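Local structure of beta-mannosidase (Hypocrea lixii, 4UOJ) at residues F241-P246 against L544-D549; F517-F522 against P551-E556; T872-V877 against K911-F916. The protein probably hydrolyses terminal, non-reducing beta-D-mannose residues in beta-mannosides, as expected of a fungal beta-mannosidase of glycoside hydrolase family 2. All coordinates share one frame; numbering follows the deposited sequence.

Contact 1: residues F241-P246 against L544-D549; sequences FNNFAP and LEIDLD. With BMA (beta-D-mannopyranose), chain F; NAG (2-acetamido-2-deoxy-beta-D-glucopyranose), chain H; MAN (alpha-D-mannopyranose), chain B.
The ring of Phe241 presents its edge to Ile546, whose CG2 lies near the ring plane, 4.0 Å from CE2 of Phe241. CD1 of Phe244 also sits at this edge, while Leu548 CD1 approaches the far end of the ring obliquely, 3.9 Å from CZ of Phe241. The Phe244 ring meets Ile546 obliquely and also meets Trp543, planes at about 55°. A tight turn thus docks on a beta ribbon: Phe241 to Phe244 form a type II beta turn between strands 227-237 and 252-261 of the family 2 beta-sandwich region, and residues 544-549 carry one strand of a two-stranded antiparallel ribbon packed on helix 506-528 of the barrel domain. With CG of Phe241 opposite the backbone N (chi1 -175°), the ring extends across to Leu548. Ile546 is the hub: CB of Ile546 lies 4.0 Å from CE1 of Phe244, and Ile546 CD1 meets Asn243 CB at 3.5 Å, the two side chains crossing at about a right angle. Asn243 ND2 bonds to Tyr534 O, so towards Ile546 the residue offers mainly carbon. Alongside the turn, Phe522 of that helix touches Phe241, Ile546 and Leu548. Where the ribbon meets sugar, N2 of the chain H N-acetylglucosamine donates to Leu544 O at 2.9 Å.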
loop_
_atom_site.group_PDB
_atom_site.type_symbol
_atom_site.label_atom_id
_atom_site.label_comp_id
_atom_site.label_asym_id
_atom_site.label_seq_id
_atom_site.Cartn_x
_atom_site.Cartn_y
_atom_site.Cartn_z
ATOM N N PHE A 241 1.290 24.480 -9.824
ATOM C CA PHE A 241 1.613 24.528 -8.403
ATOM C C PHE A 241 0.932 23.380 -7.659
ATOM O O PHE A 241 -0.157 22.944 -8.049
ATOM C CB PHE A 241 1.272 25.912 -7.777
ATOM C CG PHE A 241 1.712 26.030 -6.323
ATOM C CD1 PHE A 241 3.079 25.981 -5.972
ATOM C CD2 PHE A 241 0.757 26.120 -5.293
ATOM C CE1 PHE A 241 3.467 26.036 -4.630
ATOM C CE2 PHE A 241 1.154 26.186 -3.952
ATOM C CZ PHE A 241 2.504 26.149 -3.630
ATOM N N ASN A 242 1.568 22.902 -6.586
ATOM C CA ASN A 242 1.033 21.809 -5.769
ATOM C C ASN A 242 -0.391 22.136 -5.293
ATOM O O ASN A 242 -0.662 23.286 -4.957
ATOM C CB ASN A 242 1.947 21.549 -4.551
ATOM C CG ASN A 242 3.420 21.680 -4.851
ATOM O OD1 ASN A 242 3.940 22.781 -5.090
ATOM N ND2 ASN A 242 4.119 20.561 -4.828
ATOM N N ASN A 243 -1.290 21.131 -5.299
ATOM C CA ASN A 243 -2.691 21.219 -4.843
ATOM C C ASN A 243 -3.664 22.031 -5.696
ATOM O O ASN A 243 -4.853 22.097 -5.379
ATOM C CB ASN A 243 -2.765 21.629 -3.377
ATOM C CG ASN A 243 -2.161 20.610 -2.454
ATOM O OD1 ASN A 243 -0.947 20.473 -2.365
ATOM N ND2 ASN A 243 -3.019 19.882 -1.749
ATOM N N PHE A 244 -3.187 22.587 -6.811
ATOM C CA PHE A 244 -4.050 23.336 -7.739
ATOM C C PHE A 244 -4.085 22.661 -9.109
ATOM O O PHE A 244 -3.064 22.104 -9.549
ATOM C CB PHE A 244 -3.595 24.801 -7.837
ATOM C CG PHE A 244 -3.819 25.573 -6.568
ATOM C CD1 PHE A 244 -2.841 25.609 -5.569
ATOM C CD2 PHE A 244 -5.013 26.246 -6.354
ATOM C CE1 PHE A 244 -3.048 26.306 -4.376
ATOM C CE2 PHE A 244 -5.233 26.945 -5.165
ATOM C CZ PHE A 244 -4.247 26.970 -4.180
ATOM N N ALA A 245 -5.267 22.678 -9.751
ATOM C CA ALA A 245 -5.472 22.079 -11.069
ATOM C C ALA A 245 -4.638 22.783 -12.145
ATOM O O ALA A 245 -4.830 23.983 -12.390
ATOM C CB ALA A 245 -6.946 22.104 -11.448
ATOM N N PRO A 246 -3.737 22.068 -12.794
ATOM C CA PRO A 246 -2.892 22.659 -13.826
ATOM C C PRO A 246 -3.638 22.898 -15.133
ATOM O O PRO A 246 -4.763 22.457 -15.307
ATOM C CB PRO A 246 -1.788 21.632 -14.000
ATOM C CG PRO A 246 -2.326 20.386 -13.470
ATOM C CD PRO A 246 -3.217 20.778 -12.356
ATOM N N LEU A 544 -8.541 25.491 4.031
ATOM C CA LEU A 544 -9.040 26.817 3.720
ATOM C C LEU A 544 -8.214 27.652 2.747
ATOM O O LEU A 544 -8.760 28.333 1.902
ATOM C CB LEU A 544 -9.240 27.582 5.016
ATOM C CG LEU A 544 -10.026 26.817 6.047
ATOM C CD1 LEU A 544 -9.942 27.489 7.380
ATOM C CD2 LEU A 544 -11.461 26.743 5.617
ATOM N N GLU A 545 -6.900 27.629 2.908
ATOM C CA GLU A 545 -6.020 28.435 2.085
ATOM C C GLU A 545 -4.730 27.707 1.894
ATOM O O GLU A 545 -4.292 27.009 2.776
ATOM C CB GLU A 545 -5.722 29.759 2.782
ATOM C CG GLU A 545 -6.617 30.917 2.402
ATOM N N ILE A 546 -4.127 27.887 0.736
ATOM C CA ILE A 546 -2.753 27.519 0.529
ATOM C C ILE A 546 -2.016 28.720 -0.034
ATOM O O ILE A 546 -2.329 29.203 -1.094
ATOM C CB ILE A 546 -2.619 26.315 -0.408
ATOM C CG1 ILE A 546 -3.215 25.073 0.227
ATOM C CG2 ILE A 546 -1.167 26.068 -0.742
ATOM C CD1 ILE A 546 -3.238 23.865 -0.667
ATOM N N ASP A 547 -1.000 29.156 0.687
ATOM C CA ASP A 547 -0.217 30.329 0.322
ATOM C C ASP A 547 1.117 30.297 1.044
ATOM O O ASP A 547 1.157 30.383 2.265
ATOM C CB ASP A 547 -1.002 31.616 0.658
ATOM C CG ASP A 547 -0.416 32.883 0.080
ATOM O OD1 ASP A 547 0.722 32.818 -0.463
ATOM O OD2 ASP A 547 -1.096 33.949 0.184
ATOM N N LEU A 548 2.205 30.209 0.273
ATOM C CA LEU A 548 3.564 30.159 0.801
ATOM C C LEU A 548 3.998 31.456 1.533
ATOM O O LEU A 548 4.958 31.462 2.297
ATOM C CB LEU A 548 4.537 29.755 -0.309
ATOM C CG LEU A 548 4.486 28.292 -0.784
ATOM C CD1 LEU A 548 5.460 28.087 -1.929
ATOM C CD2 LEU A 548 4.869 27.322 0.329
ATOM N N ASP A 549 3.247 32.539 1.316
ATOM C CA ASP A 549 3.453 33.823 1.976
ATOM C C ASP A 549 2.991 33.788 3.434
ATOM O O ASP A 549 3.415 34.631 4.224
ATOM C CB ASP A 549 2.702 34.934 1.220
ATOM C CG ASP A 549 3.246 35.194 -0.182
ATOM O OD1 ASP A 549 4.477 35.332 -0.313
ATOM O OD2 ASP A 549 2.442 35.280 -1.129
HETATM C C1 BMA F . 11.355 29.523 1.937
HETATM C C2 BMA F . 10.686 30.258 3.094
HETATM C C3 BMA F . 9.199 29.940 2.956
HETATM C C4 BMA F . 8.713 30.366 1.580
HETATM C C5 BMA F . 9.611 29.821 0.462
HETATM C C6 BMA F . 9.308 30.388 -0.902
HETATM O O2 BMA F . 11.009 31.660 2.980
HETATM O O3 BMA F . 8.433 30.518 4.006
HETATM O O4 BMA F . 7.388 29.868 1.417
HETATM O O5 BMA F . 10.990 30.149 0.709
HETATM O O6 BMA F . 10.301 29.980 -1.835
HETATM C C1 NAG H . -13.163 28.145 1.825
HETATM C C2 NAG H . -12.513 29.490 1.475
HETATM C C3 NAG H . -12.308 30.342 2.740
HETATM C C4 NAG H . -13.619 30.468 3.494
HETATM C C5 NAG H . -14.152 29.064 3.798
HETATM C C6 NAG H . -15.501 29.071 4.497
HETATM C C7 NAG H . -11.119 29.408 -0.561
HETATM C C8 NAG H . -9.717 29.275 -1.111
HETATM N N2 NAG H . -11.243 29.337 0.780
HETATM O O3 NAG H . -11.848 31.636 2.381
HETATM O O4 NAG H . -13.455 31.248 4.666
HETATM O O5 NAG H . -14.346 28.347 2.577
HETATM O O6 NAG H . -15.892 27.750 4.804
HETATM O O7 NAG H . -12.085 29.562 -1.317
HETATM C C1 MAN B . 9.209 35.311 5.489
HETATM C C2 MAN B . 9.453 36.199 6.720
HETATM C C3 MAN B . 9.275 35.385 8.001
HETATM C C4 MAN B . 7.913 34.688 8.017
HETATM C C5 MAN B . 7.734 33.853 6.753
HETATM C C6 MAN B . 6.355 33.210 6.621
HETATM O O2 MAN B . 8.552 37.314 6.715
HETATM O O3 MAN B . 9.414 36.261 9.109
HETATM O O4 MAN B . 7.857 33.839 9.145
HETATM O O5 MAN B . 7.917 34.689 5.594
HETATM O O6 MAN B . 6.199 32.546 5.341
#

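Contact 2: residues F517-F522 against P551-E556; sequences FITTLF and PVPIVE. With NAG (2-acetamido-2-deoxy-beta-D-glucopyranose), chain C.
This is a largely apolar helix-on-strand contact at the periphery of the (beta/alpha)-barrel domain, where helix 506-528 packs against the loop and strand at 551-556. Residues 517-522 and strand 554-556 run roughly antiparallel, their axes 9.2 Å apart at closest and turned by 153°. The centre belongs to Ile518. The CG2 branch of Ile518 touches Val552 CG1 at 3.7 Å and also lies against Pro553 CG and Ile554 CB, while CD1 reaches the CG methylene of Glu556. One turn further along the helix, Phe522 takes Ile554 CD1 over one ring face, a CH-pi contact of 3.7 Å to the ring centroid, 17° off the normal. Pro553 CB meets the ring at its edge, 3.8 Å from CD2 of Phe522. A chi1 of -177° swings the Phe522 ring to the carbonyl side and onto Ile554. Away from the helix, Glu556 O accepts a bond from O6 of the chain C N-acetylglucosamine. The one polar link across the contact is a weak approach of Thr519 OG1 to Pro551 O at 3.3 Å, and Glu514 O is a second, equally tentative partner. Cohesion therefore probably rests on dispersion and burial of carbon, the threonine hydroxyl contributing little direction.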
loop_
_atom_site.group_PDB
_atom_site.type_symbol
_atom_site.label_atom_id
_atom_site.label_comp_id
_atom_site.label_asym_id
_atom_site.label_seq_id
_atom_site.Cartn_x
_atom_site.Cartn_y
_atom_site.Cartn_z
ATOM N N PHE A 517 4.755 19.390 10.068
ATOM C CA PHE A 517 3.989 18.851 8.930
ATOM C C PHE A 517 3.518 19.850 7.863
ATOM O O PHE A 517 3.207 19.446 6.753
ATOM C CB PHE A 517 2.864 17.912 9.429
ATOM C CG PHE A 517 3.401 16.773 10.268
ATOM C CD1 PHE A 517 3.927 15.635 9.671
ATOM C CD2 PHE A 517 3.468 16.877 11.643
ATOM C CE1 PHE A 517 4.492 14.618 10.438
ATOM C CE2 PHE A 517 4.025 15.856 12.412
ATOM C CZ PHE A 517 4.540 14.736 11.803
ATOM N N ILE A 518 3.475 21.146 8.182
ATOM C CA ILE A 518 3.026 22.127 7.202
ATOM C C ILE A 518 4.172 23.083 6.816
ATOM O O ILE A 518 4.682 23.004 5.709
ATOM C CB ILE A 518 1.707 22.842 7.638
ATOM C CG1 ILE A 518 0.570 21.830 7.867
ATOM C CG2 ILE A 518 1.297 23.879 6.608
ATOM C CD1 ILE A 518 -0.688 22.355 8.605
ATOM N N THR A 519 4.578 23.958 7.751
ATOM C CA THR A 519 5.608 24.968 7.553
ATOM C C THR A 519 6.886 24.342 7.011
ATOM O O THR A 519 7.401 24.780 6.002
ATOM C CB THR A 519 5.806 25.801 8.833
ATOM O OG1 THR A 519 4.534 26.287 9.294
ATOM C CG2 THR A 519 6.754 26.980 8.607
ATOM N N THR A 520 7.440 23.369 7.689
ATOM C CA THR A 520 8.615 22.717 7.153
ATOM C C THR A 520 8.388 21.773 5.997
ATOM O O THR A 520 8.997 21.908 4.963
ATOM C CB THR A 520 9.343 21.957 8.271
ATOM O OG1 THR A 520 9.235 22.701 9.488
ATOM C CG2 THR A 520 10.778 21.768 7.932
ATOM N N LEU A 521 7.494 20.820 6.181
ATOM C CA LEU A 521 7.320 19.748 5.219
ATOM C C LEU A 521 6.734 20.149 3.887
ATOM O O LEU A 521 7.177 19.674 2.875
ATOM C CB LEU A 521 6.568 18.571 5.827
ATOM C CG LEU A 521 7.249 17.807 6.953
ATOM C CD1 LEU A 521 6.637 16.447 7.177
ATOM C CD2 LEU A 521 8.741 17.695 6.793
ATOM N N PHE A 522 5.734 21.009 3.899
ATOM C CA PHE A 522 5.190 21.497 2.668
ATOM C C PHE A 522 6.197 22.330 1.910
ATOM O O PHE A 522 6.275 22.251 0.711
ATOM C CB PHE A 522 3.880 22.221 2.888
ATOM C CG PHE A 522 3.239 22.673 1.631
ATOM C CD1 PHE A 522 2.965 21.779 0.624
ATOM C CD2 PHE A 522 2.924 23.994 1.439
ATOM C CE1 PHE A 522 2.390 22.188 -0.540
ATOM C CE2 PHE A 522 2.345 24.408 0.277
ATOM C CZ PHE A 522 2.072 23.510 -0.707
ATOM N N PRO A 551 2.579 32.449 7.416
ATOM C CA PRO A 551 3.482 31.791 8.381
ATOM C C PRO A 551 3.269 30.283 8.469
ATOM O O PRO A 551 4.225 29.527 8.667
ATOM C CB PRO A 551 3.216 32.522 9.706
ATOM C CG PRO A 551 1.950 33.296 9.505
ATOM C CD PRO A 551 1.824 33.561 8.039
ATOM N N VAL A 552 2.019 29.849 8.258
ATOM C CA VAL A 552 1.649 28.416 8.142
ATOM C C VAL A 552 1.070 28.288 6.717
ATOM O O VAL A 552 -0.013 28.815 6.464
ATOM C CB VAL A 552 0.678 27.951 9.261
ATOM C CG1 VAL A 552 0.380 26.471 9.129
ATOM C CG2 VAL A 552 1.253 28.252 10.649
ATOM N N PRO A 553 1.858 27.733 5.747
ATOM C CA PRO A 553 1.450 27.771 4.327
ATOM C C PRO A 553 0.113 27.138 3.967
ATOM O O PRO A 553 -0.530 27.591 3.031
ATOM C CB PRO A 553 2.618 27.112 3.591
ATOM C CG PRO A 553 3.397 26.386 4.643
ATOM C CD PRO A 553 3.223 27.192 5.887
ATOM N N ILE A 554 -0.286 26.082 4.678
ATOM C CA ILE A 554 -1.573 25.421 4.472
ATOM C C ILE A 554 -2.429 25.690 5.712
ATOM O O ILE A 554 -2.094 25.242 6.808
ATOM C CB ILE A 554 -1.446 23.905 4.162
ATOM C CG1 ILE A 554 -0.483 23.644 2.980
ATOM C CG2 ILE A 554 -2.835 23.287 3.894
ATOM C CD1 ILE A 554 -0.083 22.188 2.809
ATOM N N VAL A 555 -3.484 26.480 5.533
ATOM C CA VAL A 555 -4.410 26.833 6.599
ATOM C C VAL A 555 -5.478 25.739 6.624
ATOM O O VAL A 555 -6.360 25.696 5.758
ATOM C CB VAL A 555 -4.989 28.258 6.402
ATOM C CG1 VAL A 555 -6.066 28.567 7.432
ATOM C CG2 VAL A 555 -3.884 29.298 6.486
ATOM N N GLU A 556 -5.352 24.811 7.583
ATOM C CA GLU A 556 -6.262 23.660 7.699
ATOM C C GLU A 556 -7.632 24.042 8.217
ATOM O O GLU A 556 -7.762 24.969 9.010
ATOM C CB GLU A 556 -5.650 22.536 8.547
ATOM C CG GLU A 556 -4.532 21.780 7.829
ATOM C CD GLU A 556 -5.017 20.798 6.779
ATOM O OE1 GLU A 556 -5.245 21.214 5.628
ATOM O OE2 GLU A 556 -5.182 19.613 7.116
HETATM C C1 NAG C . -10.166 27.050 12.415
HETATM C C2 NAG C . -9.741 26.249 13.638
HETATM C C3 NAG C . -8.580 26.986 14.293
HETATM C C4 NAG C . -7.439 27.197 13.293
HETATM C C5 NAG C . -7.965 27.911 12.047
HETATM C C6 NAG C . -6.930 28.064 10.942
HETATM C C7 NAG C . -11.452 24.957 14.870
HETATM C C8 NAG C . -12.653 25.043 15.783
HETATM N N2 NAG C . -10.861 26.131 14.556
HETATM O O3 NAG C . -8.100 26.251 15.414
HETATM O O4 NAG C . -6.430 28.012 13.862
HETATM O O5 NAG C . -9.074 27.198 11.503
HETATM O O6 NAG C . -6.494 26.798 10.480
HETATM O O7 NAG C . -11.058 23.868 14.429
#

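Contact 3: residues T872-V877 against K911-F916; sequences TKKFTV and KKEVGF. With CD (cadmium ion), chain D.
Phe875 and Val914 pair in both directions, N to O and O to N, each bond 2.8 Å long. They form an antiparallel hydrogen-bonded pair in the four-stranded sheet of the Ig-fold domain, whose two central strands, 874-879 and 911-921, are joined here. Two residues along, Val877 N donates to Lys912 O at 2.8 Å, and Lys912 N returns a bond to Val877 O; between these pairs Thr876 faces Glu913 in a non-hydrogen-bonded position. Phe875, Val877 and Val914 turn inward, the valines packing on Leu889 of strand 884-890 and Phe875 meeting Tyr868, with Val914 O at the edge of the Phe875 ring, in its plane. Lys912 also starts from this face, but its chain runs off to a salt bridge with Asp901 and a cation-pi contact with Phe904. The other face carries Lys874, Thr876 and Glu913. There Glu913, extended beyond CG (chi2 175°), lies beside Thr876 and grasps a cadmium ion with both oxygens, OE1 at 2.2 Å and OE2 at 2.7 Å. Lys874, bent at chi2 and chi4, brings NZ to 3.6 Å from Glu913 OE1; a water also joins that amine to Glu913 O. Further out, Asp900 bonds to Gly915 N. Where the direct ladder ends, a single water donates to Lys873 O and accepts from Phe916 N, both at 2.8 Å.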
loop_
_atom_site.group_PDB
_atom_site.type_symbol
_atom_site.label_atom_id
_atom_site.label_comp_id
_atom_site.label_asym_id
_atom_site.label_seq_id
_atom_site.Cartn_x
_atom_site.Cartn_y
_atom_site.Cartn_z
ATOM N N THR A 872 -6.766 -26.584 -22.047
ATOM C CA THR A 872 -7.399 -25.281 -21.878
ATOM C C THR A 872 -6.919 -24.577 -20.628
ATOM O O THR A 872 -7.117 -23.381 -20.497
ATOM C CB THR A 872 -8.923 -25.435 -21.804
ATOM O OG1 THR A 872 -9.252 -26.091 -20.580
ATOM C CG2 THR A 872 -9.498 -26.209 -22.997
ATOM N N LYS A 873 -6.312 -25.342 -19.701
ATOM C CA LYS A 873 -5.811 -24.890 -18.394
ATOM C C LYS A 873 -6.952 -24.335 -17.515
ATOM O O LYS A 873 -6.758 -23.457 -16.685
ATOM C CB LYS A 873 -4.620 -23.913 -18.538
ATOM C CG LYS A 873 -3.390 -24.526 -19.204
ATOM C CD LYS A 873 -2.250 -23.530 -19.271
ATOM C CE LYS A 873 -1.028 -24.149 -19.925
ATOM N NZ LYS A 873 0.046 -23.137 -20.171
ATOM N N LYS A 874 -8.140 -24.898 -17.707
ATOM C CA LYS A 874 -9.366 -24.507 -17.035
ATOM C C LYS A 874 -9.894 -25.633 -16.149
ATOM O O LYS A 874 -9.887 -26.799 -16.534
ATOM C CB LYS A 874 -10.475 -24.143 -18.062
ATOM C CG LYS A 874 -10.212 -22.954 -18.960
ATOM C CD LYS A 874 -10.264 -21.638 -18.207
ATOM C CE LYS A 874 -10.203 -20.429 -19.124
ATOM N NZ LYS A 874 -11.556 -20.115 -19.628
ATOM N N PHE A 875 -10.391 -25.243 -14.974
ATOM C CA PHE A 875 -11.073 -26.129 -14.047
ATOM C C PHE A 875 -12.553 -25.989 -14.397
ATOM O O PHE A 875 -13.010 -24.879 -14.668
ATOM C CB PHE A 875 -10.844 -25.700 -12.577
ATOM C CG PHE A 875 -9.474 -25.987 -12.022
ATOM C CD1 PHE A 875 -9.194 -27.210 -11.440
ATOM C CD2 PHE A 875 -8.472 -25.034 -12.068
ATOM C CE1 PHE A 875 -7.917 -27.491 -10.947
ATOM C CE2 PHE A 875 -7.200 -25.305 -11.564
ATOM C CZ PHE A 875 -6.924 -26.539 -11.020
ATOM N N THR A 876 -13.287 -27.101 -14.451
ATOM C CA THR A 876 -14.724 -27.053 -14.679
ATOM C C THR A 876 -15.403 -27.394 -13.360
ATOM O O THR A 876 -15.101 -28.417 -12.744
ATOM C CB THR A 876 -15.161 -27.925 -15.863
ATOM O OG1 THR A 876 -14.519 -27.451 -17.053
ATOM C CG2 THR A 876 -16.674 -27.894 -16.062
ATOM N N VAL A 877 -16.268 -26.485 -12.911
ATOM C CA VAL A 877 -17.003 -26.630 -11.664
ATOM C C VAL A 877 -18.478 -26.737 -12.021
ATOM O O VAL A 877 -19.030 -25.853 -12.665
ATOM C CB VAL A 877 -16.756 -25.477 -10.649
ATOM C CG1 VAL A 877 -17.253 -25.879 -9.267
ATOM C CG2 VAL A 877 -15.285 -25.087 -10.593
ATOM N N LYS A 911 -22.230 -25.097 -16.223
ATOM C CA LYS A 911 -20.838 -25.536 -16.173
ATOM C C LYS A 911 -19.997 -24.275 -16.195
ATOM O O LYS A 911 -20.059 -23.493 -17.143
ATOM C CB LYS A 911 -20.483 -26.522 -17.313
ATOM C CG LYS A 911 -20.984 -27.946 -17.053
ATOM C CD LYS A 911 -20.463 -28.953 -18.055
ATOM C CE LYS A 911 -21.254 -30.242 -17.983
ATOM N NZ LYS A 911 -21.012 -31.130 -19.146
ATOM N N LYS A 912 -19.273 -24.062 -15.101
ATOM C CA LYS A 912 -18.440 -22.901 -14.862
ATOM C C LYS A 912 -16.982 -23.270 -15.107
ATOM O O LYS A 912 -16.482 -24.221 -14.532
ATOM C CB LYS A 912 -18.671 -22.417 -13.415
ATOM C CG LYS A 912 -17.745 -21.325 -12.897
ATOM C CD LYS A 912 -18.323 -19.935 -13.081
ATOM C CE LYS A 912 -17.485 -18.888 -12.379
ATOM N NZ LYS A 912 -17.796 -17.525 -12.875
ATOM N N GLU A 913 -16.320 -22.512 -15.977
ATOM C CA GLU A 913 -14.906 -22.666 -16.297
ATOM C C GLU A 913 -14.103 -21.648 -15.465
ATOM O O GLU A 913 -14.399 -20.455 -15.479
ATOM C CB GLU A 913 -14.673 -22.435 -17.782
ATOM C CG GLU A 913 -14.973 -23.641 -18.639
ATOM C CD GLU A 913 -14.878 -23.410 -20.122
ATOM O OE1 GLU A 913 -14.141 -22.498 -20.536
ATOM O OE2 GLU A 913 -15.550 -24.147 -20.866
ATOM N N VAL A 914 -13.121 -22.131 -14.694
ATOM C CA VAL A 914 -12.285 -21.270 -13.852
ATOM C C VAL A 914 -10.805 -21.509 -14.169
ATOM O O VAL A 914 -10.276 -22.606 -13.963
ATOM C CB VAL A 914 -12.580 -21.442 -12.333
ATOM C CG1 VAL A 914 -11.718 -20.515 -11.509
ATOM C CG2 VAL A 914 -14.054 -21.215 -12.004
ATOM N N GLY A 915 -10.154 -20.481 -14.682
ATOM C CA GLY A 915 -8.717 -20.500 -14.966
ATOM C C GLY A 915 -7.898 -20.110 -13.747
ATOM O O GLY A 915 -8.445 -19.611 -12.754
ATOM N N PHE A 916 -6.580 -20.334 -13.817
ATOM C CA PHE A 916 -5.664 -20.004 -12.736
ATOM C C PHE A 916 -4.425 -19.296 -13.283
ATOM O O PHE A 916 -3.798 -19.791 -14.203
ATOM C CB PHE A 916 -5.275 -21.283 -11.976
ATOM C CG PHE A 916 -4.504 -21.084 -10.683
ATOM C CD1 PHE A 916 -5.170 -20.868 -9.479
ATOM C CD2 PHE A 916 -3.120 -21.162 -10.660
ATOM C CE1 PHE A 916 -4.466 -20.714 -8.286
ATOM C CE2 PHE A 916 -2.404 -21.021 -9.460
ATOM C CZ PHE A 916 -3.084 -20.796 -8.282
HETATM CD CD CD D . -13.363 -23.655 -22.291
HETATM O O HOH W 1 -5.743 -20.912 -16.418
HETATM O O HOH W 2 -12.561 -18.796 -17.273
#

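Contacts 1 and 2 are neighbours, their centres 11 Å apart, because the strands of 544-549 and 551-556 form one antiparallel ribbon. Backbone pairs, Asp547 N to Pro553 O at 2.9 Å and Leu544 N to Val555 O at 2.8 Å, probably hydrogen bonds, tie them together, and Leu548 CD2 lies 3.9 Å from Phe522 CE2. Helix and turn thus lie side by side against one face of the ribbon, Phe522 touching both Phe241 and Ile546, and several sugars border it. Contact 3 belongs to another domain, its centre about 52 Å from that of contact 1 and 55 Å from that of contact 2, on the opposite side of the chain's centre. Its cadmium ion is correspondingly remote from those sugars.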